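Local coordinates for 3-Hydroxyacyl-CoA dehydrogenase (Ralstonia eutropha H16, PDB 4PZC), which catalyses the NAD-dependent oxidation of (S)-3-hydroxybutyryl-CoA to acetoacetyl-CoA, or its reverse, as a member of the 3-hydroxyacyl-CoA dehydrogenase family, at the interface of chains A and B. Numbering follows the deposited sequence. Chains: chain A/B, 3-Hydroxyacyl-CoA dehydrogenase.

Contact 1: the interface of chains A and B. Residues chain A 217-218, 222, 224; chain B 189, 193.
The thiol sulfur SG of A:Cys222 is flanked by two aliphatic side chains of the other subunit, B:Leu193 and B:Val189. The leucine gives the nearer approach, its methyl CD2 lying 3.6 Å from SG of A:Cys222. The branch CG1 of B:Val189 comes to 4.0 Å from the same SG. A thiol suits this place: it is small and polarisable enough to be packed against methyl groups, and its contacts here are those of van der Waals packing.

A:Cys222 closes helix 211-222, and A:Met218 stands one turn earlier on the same face, while B:Val189 and B:Leu193 are likewise one turn apart at the start of helix 189-205. The patch is thus a small hydrophobic helix-to-helix seam. Leucine reaches across it because CG lies anti to the backbone N (chi1 176°), which carries the isobutyl group toward the cysteine, with CD2 making the close approach.

A:Met218 crosses obliquely past B:Val189. The bends of its chain at chi2 (-81°) and chi3 bring the terminal methyl CE up against B:Val189 and B:Leu193. CE of A:Met218 lies 4.1 Å from CG1 of B:Val189 and also 4.1 Å from CB of B:Leu193, bridging the two turns of the partner helix. Such a flexible, unbranched thioether can mould itself to the methyls opposite.

Glycine at A:Gly217 has no side chain to hold the helices apart, so B:Val189 packs directly on its backbone, with CG2 4.0 Å from CA of A:Gly217. In the loop after the helix, A:His224 lies alongside at the margin and loses little surface to the partner: its imidazole NE2 stays 4.5 Å from CD1 of B:Leu193.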
ATOM      1  N   GLY A 217      -7.904  -7.631   4.800  1.00 44.31           N
ATOM      2  CA  GLY A 217      -6.937  -7.181   5.778  1.00 45.11           C
ATOM      3  C   GLY A 217      -6.250  -5.872   5.403  1.00 49.42           C
ATOM      4  O   GLY A 217      -6.003  -5.011   6.272  1.00 44.96           O
ATOM      5  N   MET A 218      -5.955  -5.711   4.109  1.00 47.62           N
ATOM      6  CA  MET A 218      -5.155  -4.591   3.670  1.00 48.44           C
ATOM      7  C   MET A 218      -6.009  -3.397   3.304  1.00 53.27           C
ATOM      8  O   MET A 218      -5.565  -2.242   3.469  1.00 52.51           O
ATOM      9  CB  MET A 218      -4.258  -5.009   2.497  1.00 48.56           C
ATOM     10  CG  MET A 218      -3.304  -6.151   2.817  1.00 50.64           C
ATOM     11  SD  MET A 218      -1.787  -5.722   3.692  1.00 49.29           S
ATOM     12  CE  MET A 218      -2.163  -4.247   4.589  1.00 58.05           C
ATOM     13  N   CYS A 222      -5.231  -0.866   6.314  1.00 43.44           N
ATOM     14  CA  CYS A 222      -4.352   0.209   5.874  1.00 46.41           C
ATOM     15  C   CYS A 222      -5.050   1.119   4.896  1.00 51.02           C
ATOM     16  O   CYS A 222      -4.404   1.995   4.295  1.00 56.49           O
ATOM     17  CB  CYS A 222      -3.095  -0.352   5.190  1.00 48.95           C
ATOM     18  SG  CYS A 222      -2.414  -1.844   5.946  1.00 48.37           S
ATOM     19  N   HIS A 224      -6.274   0.903   1.932  1.00 50.11           N
ATOM     20  CA  HIS A 224      -5.896   0.921   0.525  1.00 51.19           C
ATOM     21  C   HIS A 224      -7.179   0.696  -0.273  1.00 54.94           C
ATOM     22  O   HIS A 224      -7.974  -0.174   0.073  1.00 52.03           O
ATOM     23  CB  HIS A 224      -4.947  -0.225   0.181  1.00 52.28           C
ATOM     24  CG  HIS A 224      -3.613  -0.152   0.846  1.00 52.97           C
ATOM     25  ND1 HIS A 224      -2.620  -1.079   0.610  1.00 56.53           N
ATOM     26  CD2 HIS A 224      -3.097   0.725   1.733  1.00 54.50           C
ATOM     27  CE1 HIS A 224      -1.548  -0.779   1.318  1.00 52.39           C
ATOM     28  NE2 HIS A 224      -1.811   0.315   2.007  1.00 58.22           N
TER
ATOM     29  N   VAL B 189      -1.450  -8.420   8.059  1.00 42.98           N
ATOM     30  CA  VAL B 189      -1.366  -6.997   7.748  1.00 44.17           C
ATOM     31  C   VAL B 189       0.032  -6.474   7.803  1.00 42.11           C
ATOM     32  O   VAL B 189       0.525  -5.959   6.803  1.00 48.58           O
ATOM     33  CB  VAL B 189      -2.302  -6.129   8.577  1.00 47.74           C
ATOM     34  CG1 VAL B 189      -1.783  -4.703   8.673  1.00 49.61           C
ATOM     35  CG2 VAL B 189      -3.668  -6.128   7.910  1.00 52.41           C
ATOM     36  N   LEU B 193       2.377  -5.048   4.748  1.00 44.16           N
ATOM     37  CA  LEU B 193       2.541  -3.614   4.864  1.00 43.01           C
ATOM     38  C   LEU B 193       3.973  -3.268   5.261  1.00 41.23           C
ATOM     39  O   LEU B 193       4.674  -2.559   4.542  1.00 39.12           O
ATOM     40  CB  LEU B 193       1.552  -3.048   5.870  1.00 46.08           C
ATOM     41  CG  LEU B 193       1.676  -1.541   6.169  1.00 49.50           C
ATOM     42  CD1 LEU B 193       1.383  -0.697   4.945  1.00 45.28           C
ATOM     43  CD2 LEU B 193       0.777  -1.109   7.339  1.00 50.83           C
TER

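Contact 2: the interface of chains A and B. Residues chain A 199, 202-203, 206, 208; chain B 184, 191-192, 256.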
ATOM      1  N   GLU A 199       4.794  -9.973  -1.699  1.00 45.83           N
ATOM      2  CA  GLU A 199       4.699 -10.514  -0.340  1.00 43.24           C
ATOM      3  C   GLU A 199       3.340 -11.133  -0.136  1.00 39.12           C
ATOM      4  O   GLU A 199       3.236 -12.153   0.508  1.00 36.68           O
ATOM      5  CB  GLU A 199       4.956  -9.470   0.746  1.00 43.47           C
ATOM      6  CG  GLU A 199       5.427 -10.101   2.054  1.00 42.07           C
ATOM      7  CD  GLU A 199       6.800 -10.766   1.944  1.00 43.36           C
ATOM      8  OE1 GLU A 199       7.534 -10.462   0.986  1.00 42.64           O
ATOM      9  OE2 GLU A 199       7.149 -11.591   2.822  1.00 43.90           O
ATOM     10  N   CYS A 202       3.299 -14.509  -1.400  1.00 39.68           N
ATOM     11  CA  CYS A 202       3.981 -15.377  -0.446  1.00 40.31           C
ATOM     12  C   CYS A 202       3.070 -15.821   0.686  1.00 41.25           C
ATOM     13  O   CYS A 202       3.004 -17.008   1.013  1.00 46.20           O
ATOM     14  CB  CYS A 202       5.219 -14.699   0.128  1.00 40.67           C
ATOM     15  SG  CYS A 202       6.399 -14.205  -1.148  1.00 42.48           S
ATOM     16  N   VAL A 203       2.369 -14.860   1.280  1.00 41.60           N
ATOM     17  CA  VAL A 203       1.465 -15.133   2.388  1.00 39.99           C
ATOM     18  C   VAL A 203       0.439 -16.145   1.927  1.00 38.09           C
ATOM     19  O   VAL A 203       0.225 -17.156   2.583  1.00 41.48           O
ATOM     20  CB  VAL A 203       0.767 -13.840   2.884  1.00 40.74           C
ATOM     21  CG1 VAL A 203      -0.444 -14.166   3.724  1.00 39.67           C
ATOM     22  CG2 VAL A 203       1.727 -12.975   3.686  1.00 41.09           C
ATOM     23  N   GLU A 206       1.847 -19.561   1.343  1.00 43.80           N
ATOM     24  CA  GLU A 206       2.181 -20.358   2.542  1.00 45.09           C
ATOM     25  C   GLU A 206       0.895 -20.783   3.249  1.00 43.80           C
ATOM     26  O   GLU A 206       0.929 -21.254   4.406  1.00 39.12           O
ATOM     27  CB  GLU A 206       3.043 -19.545   3.507  1.00 46.40           C
ATOM     28  CG  GLU A 206       4.381 -19.085   2.933  1.00 47.30           C
ATOM     29  CD  GLU A 206       4.871 -17.726   3.459  1.00 46.94           C
ATOM     30  OE1 GLU A 206       4.355 -17.218   4.494  1.00 49.13           O
ATOM     31  OE2 GLU A 206       5.793 -17.166   2.818  1.00 42.28           O
ATOM     32  N   LEU A 208      -1.429 -19.008   4.719  1.00 36.70           N
ATOM     33  CA  LEU A 208      -1.620 -18.445   6.050  1.00 40.29           C
ATOM     34  C   LEU A 208      -3.006 -17.928   6.173  1.00 40.04           C
ATOM     35  O   LEU A 208      -3.570 -17.902   7.276  1.00 45.11           O
ATOM     36  CB  LEU A 208      -0.665 -17.283   6.323  1.00 42.39           C
ATOM     37  CG  LEU A 208       0.799 -17.696   6.224  1.00 43.85           C
ATOM     38  CD1 LEU A 208       1.653 -16.480   6.503  1.00 49.00           C
ATOM     39  CD2 LEU A 208       1.120 -18.831   7.181  1.00 40.52           C
TER
ATOM     40  N   SER B 184       2.118 -16.656  12.405  1.00 48.15           N
ATOM     41  CA  SER B 184       3.330 -16.436  11.611  1.00 44.40           C
ATOM     42  C   SER B 184       3.798 -14.990  11.828  1.00 46.36           C
ATOM     43  O   SER B 184       2.982 -14.073  12.036  1.00 43.69           O
ATOM     44  CB  SER B 184       3.057 -16.668  10.118  1.00 44.60           C
ATOM     45  OG  SER B 184       4.117 -16.249   9.256  1.00 43.46           O
ATOM     46  N   ARG B 191       2.811  -8.048   8.059  1.00 37.37           N
ATOM     47  CA  ARG B 191       3.685  -8.864   7.210  1.00 38.82           C
ATOM     48  C   ARG B 191       3.849  -8.323   5.819  1.00 37.00           C
ATOM     49  O   ARG B 191       4.969  -8.327   5.283  1.00 37.64           O
ATOM     50  CB  ARG B 191       3.204 -10.301   7.082  1.00 39.77           C
ATOM     51  CG  ARG B 191       4.337 -11.286   6.793  1.00 42.56           C
ATOM     52  CD  ARG B 191       4.520 -11.462   5.316  1.00 45.29           C
ATOM     53  NE  ARG B 191       5.510 -12.444   4.884  1.00 46.50           N
ATOM     54  CZ  ARG B 191       5.341 -13.762   4.920  1.00 48.12           C
ATOM     55  NH1 ARG B 191       4.272 -14.332   5.490  1.00 45.30           N
ATOM     56  NH2 ARG B 191       6.288 -14.523   4.410  1.00 53.99           N
ATOM     57  N   ILE B 192       2.784  -7.854   5.202  1.00 33.91           N
ATOM     58  CA  ILE B 192       3.027  -7.257   3.906  1.00 39.83           C
ATOM     59  C   ILE B 192       3.158  -5.729   3.923  1.00 41.44           C
ATOM     60  O   ILE B 192       4.020  -5.178   3.229  1.00 39.94           O
ATOM     61  CB  ILE B 192       2.139  -7.872   2.816  1.00 44.37           C
ATOM     62  CG1 ILE B 192       0.673  -7.547   2.988  1.00 44.75           C
ATOM     63  CG2 ILE B 192       2.350  -9.384   2.863  1.00 48.96           C
ATOM     64  CD1 ILE B 192      -0.245  -8.772   2.857  1.00 44.13           C
ATOM     65  N   TYR B 256      14.249  -9.678   4.761  1.00 37.60           N
ATOM     66  CA  TYR B 256      13.598  -8.710   5.645  1.00 39.85           C
ATOM     67  C   TYR B 256      14.551  -7.819   6.455  1.00 41.00           C
ATOM     68  O   TYR B 256      14.101  -7.193   7.393  1.00 43.48           O
ATOM     69  CB  TYR B 256      12.660  -9.477   6.604  1.00 39.82           C
ATOM     70  CG  TYR B 256      11.715 -10.398   5.861  1.00 37.35           C
ATOM     71  CD1 TYR B 256      12.064 -11.714   5.568  1.00 37.67           C
ATOM     72  CD2 TYR B 256      10.478  -9.926   5.421  1.00 37.77           C
ATOM     73  CE1 TYR B 256      11.192 -12.545   4.865  1.00 38.75           C
ATOM     74  CE2 TYR B 256       9.604 -10.726   4.711  1.00 38.11           C
ATOM     75  CZ  TYR B 256       9.955 -12.028   4.438  1.00 38.93           C
ATOM     76  OH  TYR B 256       9.057 -12.775   3.738  1.00 38.97           O
TER
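B:Arg191 reaches across the interface of the two-chain assembly between two acidic side chains, A:Glu199 and A:Glu206, and has the most surface hidden by the partner in this patch. Its NE lies 2.8 Å from OE2 of A:Glu199, a salt bridge that meets the anti lone pair of that oxygen. The same OE2 accepts a hydrogen bond from the phenol OH of B:Tyr256 through its syn lone pair; this bond is modelled very short, so its length deserves no weight. Both donors converge on OE2, which probably helps to orient the carboxylate; it stands nearly upright to the tyrosine ring (86° between planes).

At its far end the guanidinium grips A:Glu206 end-on with two nitrogens. NH1 of B:Arg191 is 3.1 Å from OE1 of A:Glu206, and NH2 of B:Arg191 is 3.1 Å from OE2 of A:Glu206. Arginine suits the place, since it can serve two carboxylates at once; a bend at chi2 (-91°) turns the chain toward them, and the guanidinium probably favours the ionised form of both glutamates.

The tight part lies beneath these polar ends. CG of A:Glu199 packs against CG2 of B:Ile192, and CG2 of A:Val203 packs 3.6 Å from CD of B:Arg191, so beta-branched residues support the aliphatic stems. The fit is looser on the side of A:Leu208 and B:Ser184, where the carbon contacts are longer. A:Leu208 brings CD1 to the in-plane edge of the guanidinium, while CB of B:Ser184 lies 3.9 Å from that CD1 of A:Leu208.

Contact 1 and contact 2 are neighbouring patches of one interface, the centres of their C-alpha atoms about 12 Å apart. Helix 189-205 of chain B serves both: residues at its start turn toward helix 211-222 of chain A in contact 1, and toward helix 189-205 of chain A and the loop that follows it in contact 2. The two-fold axis repeats each patch with the chains exchanged, so this helix acts in both roles in each subunit. The assembly is probably the biological dimer, as dimers are usual in this family; apolar packing beside paired charges would give it both adhesion and a defined register.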